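Local atomic coordinates of flavin-dependent monooxygenase, oxygenase subunit HsaA (Rhodococcus sp., PDB entry 2RFQ), a protein that hydroxylates the steroid-derived phenol 3-HSA to the catechol 3,4-DHSA during cholesterol breakdown, using reduced FMN and oxygen. Residues 14-19 with 73-78; 28-33 with 77-82; 244-249 with 327-332; 254-259 with 341-346. All coordinates share one frame; numbering follows the deposited sequence.

Contact 1. Residues 14-19 with 73-78; sequences QRLDAL and RKIASA
The carboxylate of Asp-17 receives the ammonium of Lys-74 on the syn side of OD1, 33° out of its plane, in a salt bridge of 2.7 Å between Asp-17 OD1 and Lys-74 NZ. The lysine crosses the aspartate at about a right angle. The extended first half of its chain (chi1 -176°) carries CD from helix 65-76 to Leu-16, and bends at the last two torsions turn NZ back to the acid. Lys-74 CD is 3.7 Å from Leu-16 CB, and beside this pair Leu-16 CD2 leans on Ile-75 CG1 at 4.0 Å. The bridge thus borders a small apolar patch. Lys-74 NZ also pairs with Asp-8, whose carboxylate lies close to that of Asp-17; the shared ammonium is likely to offset their repulsion. A methionine in place of Lys-74 would probably keep some contact with Leu-16 but leave the two neighbouring acids without the cation between them. Leu-16 also packs on Leu-44 and Thr-47, joining helix 38-47 to the pair. This is helix-to-helix packing within the all-helical N-terminal domain of the acyl-CoA dehydrogenase fold.

Contact 2. Residues 28-33 with 77-82; sequences QETEDL and SACGST
An N-capped helix start meets the side of another helix here: Cys-79 caps helix 80-96 and, with the first turn that follows, faces Thr-30 of helix 27-33 within the N-terminal domain of the acyl-CoA dehydrogenase fold. One methyl does the touching. Thr-30 CG2 lies 4.3 Å from Cys-79 SG and equally 4.3 Å from Ser-81 CB, and Thr-82 OG1 stands slightly farther off, so the methyl sits against three residues of the capped turn. The threonine's first torsion (-64°) places CG2 opposite the backbone N and aims it across the gap, while OG1 folds back to a hydrogen bond with Arg-26 O, one turn earlier in its own chain. On the other side, the thiol sulfur is also the cap: Thr-82 N donates to Cys-79 SG at 3.4 Å with an N-H...S angle of 161°. Along helix 27-33, Gln-28 NE2 donates to Asp-32 OD1 over 2.8 Å, the acceptor lying in the amide plane. Glu-31 turns instead to Arg-357 and Arg-360, tying this helix to helix 354-365. The threonine hydroxyl and the helix-start N-H are both satisfied locally, which leaves methyl, sulfur and methylene to meet in a small buried contact resting on dispersion, with no direct hydrogen bond across it.

Contact 3. Residues 244-249 with 327-332; sequences PIVGMA and VRATGR
Thr-330 OG1 shares a hydrogen bond with Ser-242 OG, and the same oxygen lies 4.2 Å from the end of the Ile-245 side chain, Ile-245 CD1. The polar link therefore sits beside the apolar one: Ile-245 CD1 packs on Thr-330 CG2 at 3.9 Å, the two side chains meeting at an oblique angle. Thr-330 divides its branches between these tasks, for a first torsion of -70° turns the methyl away from its own N and keeps the hydroxyl near it. The backbones come near at this point, with 6.2 Å between Ile-245 CA and Thr-330 CA. A second touch lies one residue on in helix 233-266 and one residue back in helix 316-344, where Val-246 CG2 lies 4.2 Å from Ala-329 CB and 4.1 Å from Ala-329 O. The short alanine side chain lets the valine methyl settle close to the opposing backbone. On helix 316-344, Arg-328 CG covers one face of the Arg-332 guanidinium, offset toward its rim, and both arginines form salt bridges to Asp-289 OD1 of a second subunit. Helix 233-266 meets helix 80-96 where Ile-245 reaches Trp-84, an FMN-binding residue by similarity, while both helices of the pair pack on helix 277-309, Val-246 on Trp-294 and Ala-329 on Ala-293.

Contact 4. Residues 254-259 with 341-346; sequences DAHVEH and FESSGA. With 1PS (3-pyridinium-1-ylpropane-1-sulfonate), chain E.
His-256 CA and Ser-344 CA stand 7.3 Å apart at the last turn of helix 316-344, which Gly-345 leaves with a positive phi of 71°. The imidazole of His-256 extends from helix 233-266 and presents its ND1 edge to Ser-344; the CB of that serine lies near the ring plane, 3.9 Å from His-256 ND1. Ser-343 CB comes to His-256 CE1 obliquely. Polar contact between the segments runs through water. One water is hydrogen-bonded to His-256 ND1 and Ser-344 OG and donates to O1 of the bound 3-pyridinium-1-ylpropane-1-sulfonate, with 2.8 Å between this water's O and 1PS O1. A second water, in the ring plane, joins His-256 NE2 to Ser-343 OG, so both imidazole nitrogens are engaged. One turn on, His-259 offers a ring face to the ligand's linker: 1PS C6 lies 3.6 Å above the plane, offset toward the rim, and His-259 CB is 3.5 Å from 1PS O2. An alanine in place of His-259 would probably leave the C6 methylene without its flat support and the ligand's propyl chain freer to shift. The sulfonate group is also hydrogen-bonded to Leu-355 N at the start of helix 354-365. Ala-255, His-256 and His-259 thus line the ligand's pocket, which adjoins the probable FMN site, where Ala-346 is placed by similarity. Helix 354-365 packs on His-256 and Ser-344 through Leu-355, while helix 277-309 flanks His-256 through Ile-283 and Ser-343 through Ala-279.

How the contacts relate
Contacts 1 and 2 come first along the chain and belong to the N-terminal helical domain; they share Ser-77 and Ala-78, and their centres lie about 13 Å apart. Contacts 3 and 4, in the C-terminal helical domain, sit on the same two long helices, 233-266 and 316-344, about 18 Å apart between centres, with segments that alternate in sequence. The domains meet where residues 73-80 pack on residues 244-248, so contacts 1 and 2 both touch contact 3. Contact 4 lies further along the helix pair, at the bound sulfonate. The long helices thus run from the domain interface to the ligand pocket, near residues inferred to bind FMN.

Contact 1. Residues 14-19 with 73-78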
# COMPACT_ATOMS: atom_id res chain seq x y z
N GLN A 14 23.25 9.57 -28.57
CA GLN A 14 24.48 10.28 -28.22
C GLN A 14 24.29 11.80 -28.26
O GLN A 14 24.75 12.50 -27.36
CB GLN A 14 25.64 9.85 -29.12
CG GLN A 14 26.02 8.38 -28.93
CD GLN A 14 27.33 8.00 -29.63
OE1 GLN A 14 28.34 8.72 -29.54
NE2 GLN A 14 27.33 6.86 -30.31
N ARG A 15 23.63 12.30 -29.30
CA ARG A 15 23.38 13.73 -29.42
C ARG A 15 22.45 14.22 -28.30
O ARG A 15 22.64 15.32 -27.76
CB ARG A 15 22.81 14.07 -30.77
CG ARG A 15 23.80 13.85 -31.92
CD ARG A 15 23.02 13.97 -33.23
NE ARG A 15 23.80 13.52 -34.39
CZ ARG A 15 23.26 13.00 -35.49
NH1 ARG A 15 21.94 12.86 -35.62
NH2 ARG A 15 24.05 12.62 -36.49
N LEU A 16 21.46 13.39 -27.94
CA LEU A 16 20.57 13.76 -26.82
C LEU A 16 21.33 13.85 -25.50
O LEU A 16 21.12 14.78 -24.72
CB LEU A 16 19.38 12.81 -26.71
CG LEU A 16 18.32 13.00 -27.79
CD1 LEU A 16 17.35 11.79 -27.79
CD2 LEU A 16 17.58 14.37 -27.64
N ASP A 17 22.23 12.90 -25.26
CA ASP A 17 23.07 12.95 -24.07
C ASP A 17 23.80 14.28 -23.91
O ASP A 17 23.86 14.83 -22.81
CB ASP A 17 24.11 11.83 -24.12
CG ASP A 17 23.60 10.54 -23.56
OD1 ASP A 17 22.64 10.57 -22.75
OD2 ASP A 17 24.18 9.48 -23.93
N ALA A 18 24.39 14.76 -25.00
CA ALA A 18 25.12 16.03 -25.01
C ALA A 18 24.21 17.21 -24.66
O ALA A 18 24.67 18.23 -24.17
CB ALA A 18 25.75 16.24 -26.37
N LEU A 19 22.90 17.06 -24.91
CA LEU A 19 21.95 18.15 -24.74
C LEU A 19 21.35 18.21 -23.34
O LEU A 19 20.84 19.26 -22.91
CB LEU A 19 20.82 18.00 -25.79
CG LEU A 19 19.73 19.07 -25.85
CD1 LEU A 19 20.34 20.47 -26.10
CD2 LEU A 19 18.69 18.75 -26.94
N ARG A 73 12.41 8.69 -22.72
CA ARG A 73 12.80 8.47 -21.33
C ARG A 73 13.97 9.37 -20.96
O ARG A 73 13.95 10.02 -19.90
CB ARG A 73 13.18 7.01 -21.10
CG ARG A 73 13.47 6.72 -19.65
CD ARG A 73 13.90 5.30 -19.49
NE ARG A 73 15.30 5.15 -19.87
CZ ARG A 73 16.06 4.10 -19.52
NH1 ARG A 73 15.57 3.10 -18.78
NH2 ARG A 73 17.33 4.06 -19.92
N LYS A 74 14.99 9.41 -21.83
CA LYS A 74 16.17 10.25 -21.58
C LYS A 74 15.80 11.74 -21.48
O LYS A 74 16.20 12.41 -20.53
CB LYS A 74 17.19 10.03 -22.71
CG LYS A 74 18.48 10.75 -22.53
CD LYS A 74 19.42 10.58 -23.74
CE LYS A 74 19.84 9.15 -23.94
NZ LYS A 74 20.77 8.65 -22.87
N ILE A 75 15.08 12.25 -22.48
CA ILE A 75 14.71 13.68 -22.45
C ILE A 75 13.93 14.03 -21.19
O ILE A 75 14.23 15.03 -20.50
CB ILE A 75 13.90 14.08 -23.70
CG1 ILE A 75 14.72 13.81 -24.97
CG2 ILE A 75 13.46 15.56 -23.62
CD1 ILE A 75 13.83 13.80 -26.22
N ALA A 76 12.93 13.21 -20.89
CA ALA A 76 12.06 13.47 -19.73
C ALA A 76 12.81 13.41 -18.40
O ALA A 76 12.35 14.00 -17.42
CB ALA A 76 10.90 12.47 -19.73
N SER A 77 13.92 12.67 -18.34
CA SER A 77 14.73 12.60 -17.12
C SER A 77 15.45 13.93 -16.81
O SER A 77 15.96 14.11 -15.69
CB SER A 77 15.73 11.45 -17.20
OG SER A 77 16.82 11.75 -18.07
N ALA A 78 15.57 14.78 -17.84
CA ALA A 78 16.17 16.13 -17.69
C ALA A 78 15.13 17.23 -17.46
O ALA A 78 15.35 18.13 -16.65
CB ALA A 78 17.03 16.48 -18.89

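Contact 2. Residues 28-33 with 77-82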
# COMPACT_ATOMS: atom_id res chain seq x y z
N GLN A 28 13.61 25.43 -14.90
CA GLN A 28 12.77 26.43 -14.19
C GLN A 28 12.24 27.46 -15.16
O GLN A 28 11.08 27.85 -15.10
CB GLN A 28 13.45 27.13 -12.99
CG GLN A 28 12.40 27.97 -12.17
CD GLN A 28 11.20 27.12 -11.65
OE1 GLN A 28 11.38 26.04 -11.12
NE2 GLN A 28 9.98 27.64 -11.79
N GLU A 29 13.10 27.91 -16.08
CA GLU A 29 12.66 28.88 -17.06
C GLU A 29 11.49 28.32 -17.90
O GLU A 29 10.51 29.03 -18.19
CB GLU A 29 13.82 29.30 -17.97
CG GLU A 29 13.44 30.44 -18.91
CD GLU A 29 14.64 31.13 -19.54
OE1 GLU A 29 15.64 31.35 -18.82
OE2 GLU A 29 14.54 31.52 -20.72
N THR A 30 11.61 27.06 -18.30
CA THR A 30 10.57 26.40 -19.07
C THR A 30 9.25 26.41 -18.29
O THR A 30 8.20 26.71 -18.84
CB THR A 30 11.02 24.97 -19.40
OG1 THR A 30 12.17 25.07 -20.24
CG2 THR A 30 9.89 24.19 -20.12
N GLU A 31 9.30 26.09 -17.00
CA GLU A 31 8.09 26.19 -16.18
C GLU A 31 7.55 27.62 -16.14
O GLU A 31 6.37 27.85 -16.34
CB GLU A 31 8.40 25.81 -14.74
CG GLU A 31 8.36 24.37 -14.42
CD GLU A 31 8.05 24.22 -12.93
OE1 GLU A 31 8.99 24.37 -12.14
OE2 GLU A 31 6.88 24.02 -12.57
N ASP A 32 8.43 28.57 -15.84
CA ASP A 32 8.03 29.97 -15.66
C ASP A 32 7.39 30.57 -16.90
O ASP A 32 6.43 31.37 -16.82
CB ASP A 32 9.25 30.81 -15.24
CG ASP A 32 9.71 30.51 -13.82
OD1 ASP A 32 8.94 29.92 -13.02
OD2 ASP A 32 10.86 30.87 -13.49
N LEU A 33 7.92 30.21 -18.07
CA LEU A 33 7.38 30.73 -19.34
C LEU A 33 6.19 29.91 -19.85
O LEU A 33 5.55 30.28 -20.83
CB LEU A 33 8.47 30.76 -20.39
CG LEU A 33 9.65 31.64 -20.04
CD1 LEU A 33 10.77 31.41 -21.07
CD2 LEU A 33 9.16 33.08 -20.07
N SER A 77 13.92 12.67 -18.34
CA SER A 77 14.73 12.60 -17.12
C SER A 77 15.45 13.93 -16.81
O SER A 77 15.96 14.11 -15.69
CB SER A 77 15.73 11.45 -17.20
OG SER A 77 16.82 11.75 -18.07
N ALA A 78 15.57 14.78 -17.84
CA ALA A 78 16.17 16.13 -17.69
C ALA A 78 15.13 17.23 -17.46
O ALA A 78 15.35 18.13 -16.65
CB ALA A 78 17.03 16.48 -18.89
N CYS A 79 14.01 17.15 -18.18
CA CYS A 79 12.97 18.17 -18.05
C CYS A 79 11.65 17.46 -18.36
O CYS A 79 11.47 16.96 -19.49
CB CYS A 79 13.22 19.31 -19.01
SG CYS A 79 11.82 20.51 -19.04
N GLY A 80 10.77 17.38 -17.35
CA GLY A 80 9.52 16.65 -17.52
C GLY A 80 8.67 17.21 -18.64
O GLY A 80 8.12 16.46 -19.47
N SER A 81 8.50 18.53 -18.66
CA SER A 81 7.72 19.16 -19.73
C SER A 81 8.32 18.94 -21.12
O SER A 81 7.59 18.65 -22.08
CB SER A 81 7.52 20.67 -19.48
OG SER A 81 6.67 20.91 -18.36
N THR A 82 9.64 19.10 -21.24
CA THR A 82 10.28 18.89 -22.54
C THR A 82 10.11 17.44 -22.98
O THR A 82 9.80 17.17 -24.15
CB THR A 82 11.76 19.30 -22.50
OG1 THR A 82 11.84 20.68 -22.11
CG2 THR A 82 12.37 19.19 -23.90

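Contact 3. Residues 244-249 with 327-332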
# COMPACT_ATOMS: atom_id res chain seq x y z
N PRO A 244 7.37 9.24 -20.86
CA PRO A 244 7.94 10.45 -20.24
C PRO A 244 7.77 10.46 -18.72
O PRO A 244 8.63 10.94 -18.02
CB PRO A 244 7.21 11.62 -20.92
CG PRO A 244 5.96 11.01 -21.53
CD PRO A 244 6.23 9.55 -21.76
N ILE A 245 6.68 9.88 -18.21
CA ILE A 245 6.49 9.84 -16.76
C ILE A 245 7.52 8.91 -16.12
O ILE A 245 8.12 9.25 -15.09
CB ILE A 245 5.06 9.48 -16.39
CG1 ILE A 245 4.11 10.55 -16.98
CG2 ILE A 245 4.91 9.38 -14.88
CD1 ILE A 245 2.59 10.17 -16.87
N VAL A 246 7.74 7.74 -16.74
CA VAL A 246 8.85 6.88 -16.33
C VAL A 246 10.19 7.65 -16.35
O VAL A 246 10.96 7.61 -15.38
CB VAL A 246 8.90 5.58 -17.16
CG1 VAL A 246 10.14 4.75 -16.79
CG2 VAL A 246 7.61 4.78 -16.92
N GLY A 247 10.47 8.37 -17.43
CA GLY A 247 11.69 9.19 -17.52
C GLY A 247 11.78 10.23 -16.40
O GLY A 247 12.86 10.43 -15.83
N MSE A 248 10.66 10.88 -16.08
CA MSE A 248 10.61 11.82 -14.95
C MSE A 248 11.05 11.13 -13.66
O MSE A 248 11.77 11.72 -12.84
CB MSE A 248 9.21 12.43 -14.81
CG MSE A 248 8.91 13.42 -15.93
SE MSE A 248 7.01 13.94 -15.70
CE MSE A 248 6.44 13.92 -17.59
N ALA A 249 10.66 9.85 -13.50
CA ALA A 249 11.01 9.10 -12.29
C ALA A 249 12.51 8.84 -12.25
O ALA A 249 13.15 8.95 -11.18
CB ALA A 249 10.16 7.80 -12.22
N VAL A 327 -0.41 1.36 -18.02
CA VAL A 327 -0.99 2.17 -16.94
C VAL A 327 -0.25 1.90 -15.62
O VAL A 327 -0.00 2.83 -14.83
CB VAL A 327 -2.53 1.98 -16.79
CG1 VAL A 327 -3.24 2.32 -18.12
CG2 VAL A 327 -2.88 0.58 -16.31
N ARG A 328 0.13 0.65 -15.40
CA ARG A 328 0.83 0.34 -14.14
C ARG A 328 2.21 0.99 -14.07
O ARG A 328 2.63 1.39 -12.99
CB ARG A 328 0.94 -1.17 -13.92
CG ARG A 328 1.10 -1.50 -12.41
CD ARG A 328 0.56 -2.94 -12.12
NE ARG A 328 0.59 -3.35 -10.71
CZ ARG A 328 -0.27 -2.94 -9.78
NH1 ARG A 328 -1.24 -2.06 -10.09
NH2 ARG A 328 -0.18 -3.38 -8.53
N ALA A 329 2.90 1.10 -15.21
CA ALA A 329 4.22 1.73 -15.25
C ALA A 329 4.11 3.19 -14.81
O ALA A 329 4.93 3.68 -14.02
CB ALA A 329 4.78 1.65 -16.65
N THR A 330 3.08 3.89 -15.30
CA THR A 330 2.82 5.26 -14.83
C THR A 330 2.63 5.26 -13.31
O THR A 330 3.24 6.06 -12.61
CB THR A 330 1.58 5.83 -15.53
OG1 THR A 330 1.95 6.06 -16.90
CG2 THR A 330 1.12 7.15 -14.86
N GLY A 331 1.81 4.34 -12.82
CA GLY A 331 1.58 4.22 -11.37
C GLY A 331 2.85 3.96 -10.58
O GLY A 331 3.07 4.59 -9.54
N ARG A 332 3.68 3.03 -11.06
CA ARG A 332 4.95 2.71 -10.37
C ARG A 332 5.88 3.94 -10.35
O ARG A 332 6.55 4.21 -9.36
CB ARG A 332 5.67 1.56 -11.08
CG ARG A 332 4.93 0.20 -11.02
CD ARG A 332 5.87 -0.90 -11.53
NE ARG A 332 5.11 -1.98 -12.18
CZ ARG A 332 4.56 -3.02 -11.55
NH1 ARG A 332 3.91 -3.95 -12.25
NH2 ARG A 332 4.61 -3.12 -10.23

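Contact 4. Residues 254-259 with 341-346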
# COMPACT_ATOMS: atom_id res chain seq x y z
N ASP A 254 17.69 10.17 -9.79
CA ASP A 254 19.09 10.59 -9.90
C ASP A 254 19.31 11.88 -9.12
O ASP A 254 20.34 12.01 -8.44
CB ASP A 254 19.45 10.79 -11.37
CG ASP A 254 19.59 9.47 -12.12
OD1 ASP A 254 19.74 8.38 -11.50
OD2 ASP A 254 19.57 9.55 -13.38
N ALA A 255 18.36 12.82 -9.19
CA ALA A 255 18.51 14.12 -8.50
C ALA A 255 18.55 13.85 -6.99
O ALA A 255 19.43 14.36 -6.28
CB ALA A 255 17.33 15.08 -8.85
N HIS A 256 17.63 12.99 -6.54
CA HIS A 256 17.54 12.65 -5.11
C HIS A 256 18.79 11.96 -4.61
O HIS A 256 19.38 12.37 -3.60
CB HIS A 256 16.31 11.76 -4.87
CG HIS A 256 16.18 11.28 -3.45
ND1 HIS A 256 15.77 12.10 -2.42
CD2 HIS A 256 16.39 10.06 -2.90
CE1 HIS A 256 15.73 11.40 -1.30
NE2 HIS A 256 16.09 10.16 -1.57
N VAL A 257 19.23 10.94 -5.33
CA VAL A 257 20.44 10.21 -4.89
C VAL A 257 21.71 11.09 -4.93
O VAL A 257 22.55 11.00 -4.03
CB VAL A 257 20.62 8.88 -5.66
CG1 VAL A 257 21.98 8.20 -5.34
CG2 VAL A 257 19.46 7.95 -5.33
N GLU A 258 21.83 11.95 -5.95
CA GLU A 258 22.97 12.88 -6.00
C GLU A 258 22.98 13.81 -4.80
O GLU A 258 24.01 13.93 -4.11
CB GLU A 258 22.95 13.70 -7.29
CG GLU A 258 24.04 14.79 -7.34
CD GLU A 258 24.02 15.51 -8.66
OE1 GLU A 258 23.13 16.37 -8.86
OE2 GLU A 258 24.88 15.20 -9.51
N HIS A 259 21.84 14.42 -4.51
CA HIS A 259 21.76 15.35 -3.39
C HIS A 259 21.96 14.63 -2.05
O HIS A 259 22.76 15.07 -1.22
CB HIS A 259 20.43 16.09 -3.40
CG HIS A 259 20.32 17.10 -2.31
ND1 HIS A 259 20.90 18.35 -2.40
CD2 HIS A 259 19.74 17.04 -1.08
CE1 HIS A 259 20.65 19.03 -1.29
NE2 HIS A 259 19.96 18.25 -0.47
N PHE A 341 10.28 12.05 -2.87
CA PHE A 341 9.94 13.41 -2.46
C PHE A 341 9.65 13.42 -0.95
O PHE A 341 10.14 14.29 -0.21
CB PHE A 341 8.74 13.89 -3.29
CG PHE A 341 8.20 15.24 -2.91
CD1 PHE A 341 9.00 16.37 -2.98
CD2 PHE A 341 6.89 15.37 -2.46
CE1 PHE A 341 8.48 17.64 -2.63
CE2 PHE A 341 6.37 16.63 -2.10
CZ PHE A 341 7.18 17.76 -2.18
N GLU A 342 8.88 12.44 -0.49
CA GLU A 342 8.57 12.31 0.94
C GLU A 342 9.86 12.12 1.76
O GLU A 342 10.05 12.75 2.79
CB GLU A 342 7.61 11.16 1.22
CG GLU A 342 7.20 11.06 2.72
CD GLU A 342 6.33 9.83 3.05
OE1 GLU A 342 6.28 8.87 2.25
OE2 GLU A 342 5.74 9.80 4.14
N SER A 343 10.72 11.22 1.31
CA SER A 343 11.99 10.98 2.03
C SER A 343 12.87 12.23 2.14
O SER A 343 13.49 12.52 3.18
CB SER A 343 12.76 9.88 1.31
OG SER A 343 13.90 9.50 2.08
N SER A 344 12.94 12.98 1.05
CA SER A 344 13.78 14.17 0.99
C SER A 344 13.37 15.22 2.04
O SER A 344 14.23 15.91 2.59
CB SER A 344 13.75 14.75 -0.41
OG SER A 344 14.64 15.83 -0.49
N GLY A 345 12.08 15.35 2.27
CA GLY A 345 11.58 16.21 3.35
C GLY A 345 11.73 17.70 3.07
O GLY A 345 11.53 18.15 1.95
N ALA A 346 12.08 18.47 4.10
CA ALA A 346 12.01 19.92 4.01
C ALA A 346 12.81 20.54 2.85
O ALA A 346 12.34 21.46 2.19
CB ALA A 346 12.43 20.56 5.36
N1 1PS E . 17.80 21.62 -2.62
C1 1PS E . 17.06 22.50 -1.91
C2 1PS E . 17.36 23.86 -1.91
C3 1PS E . 18.86 22.04 -3.35
C4 1PS E . 19.21 23.39 -3.39
C5 1PS E . 18.45 24.31 -2.66
C6 1PS E . 17.48 20.18 -2.60
C7 1PS E . 16.18 19.88 -3.35
C8 1PS E . 15.94 18.38 -3.48
S1 1PS E . 16.61 17.74 -4.88
O1 1PS E . 16.52 16.26 -4.70
O2 1PS E . 18.04 18.12 -5.04
O3 1PS E . 15.86 18.28 -6.06
O HOH W 1 16.63 14.92 -2.19
O HOH W 2 15.55 8.20 0.36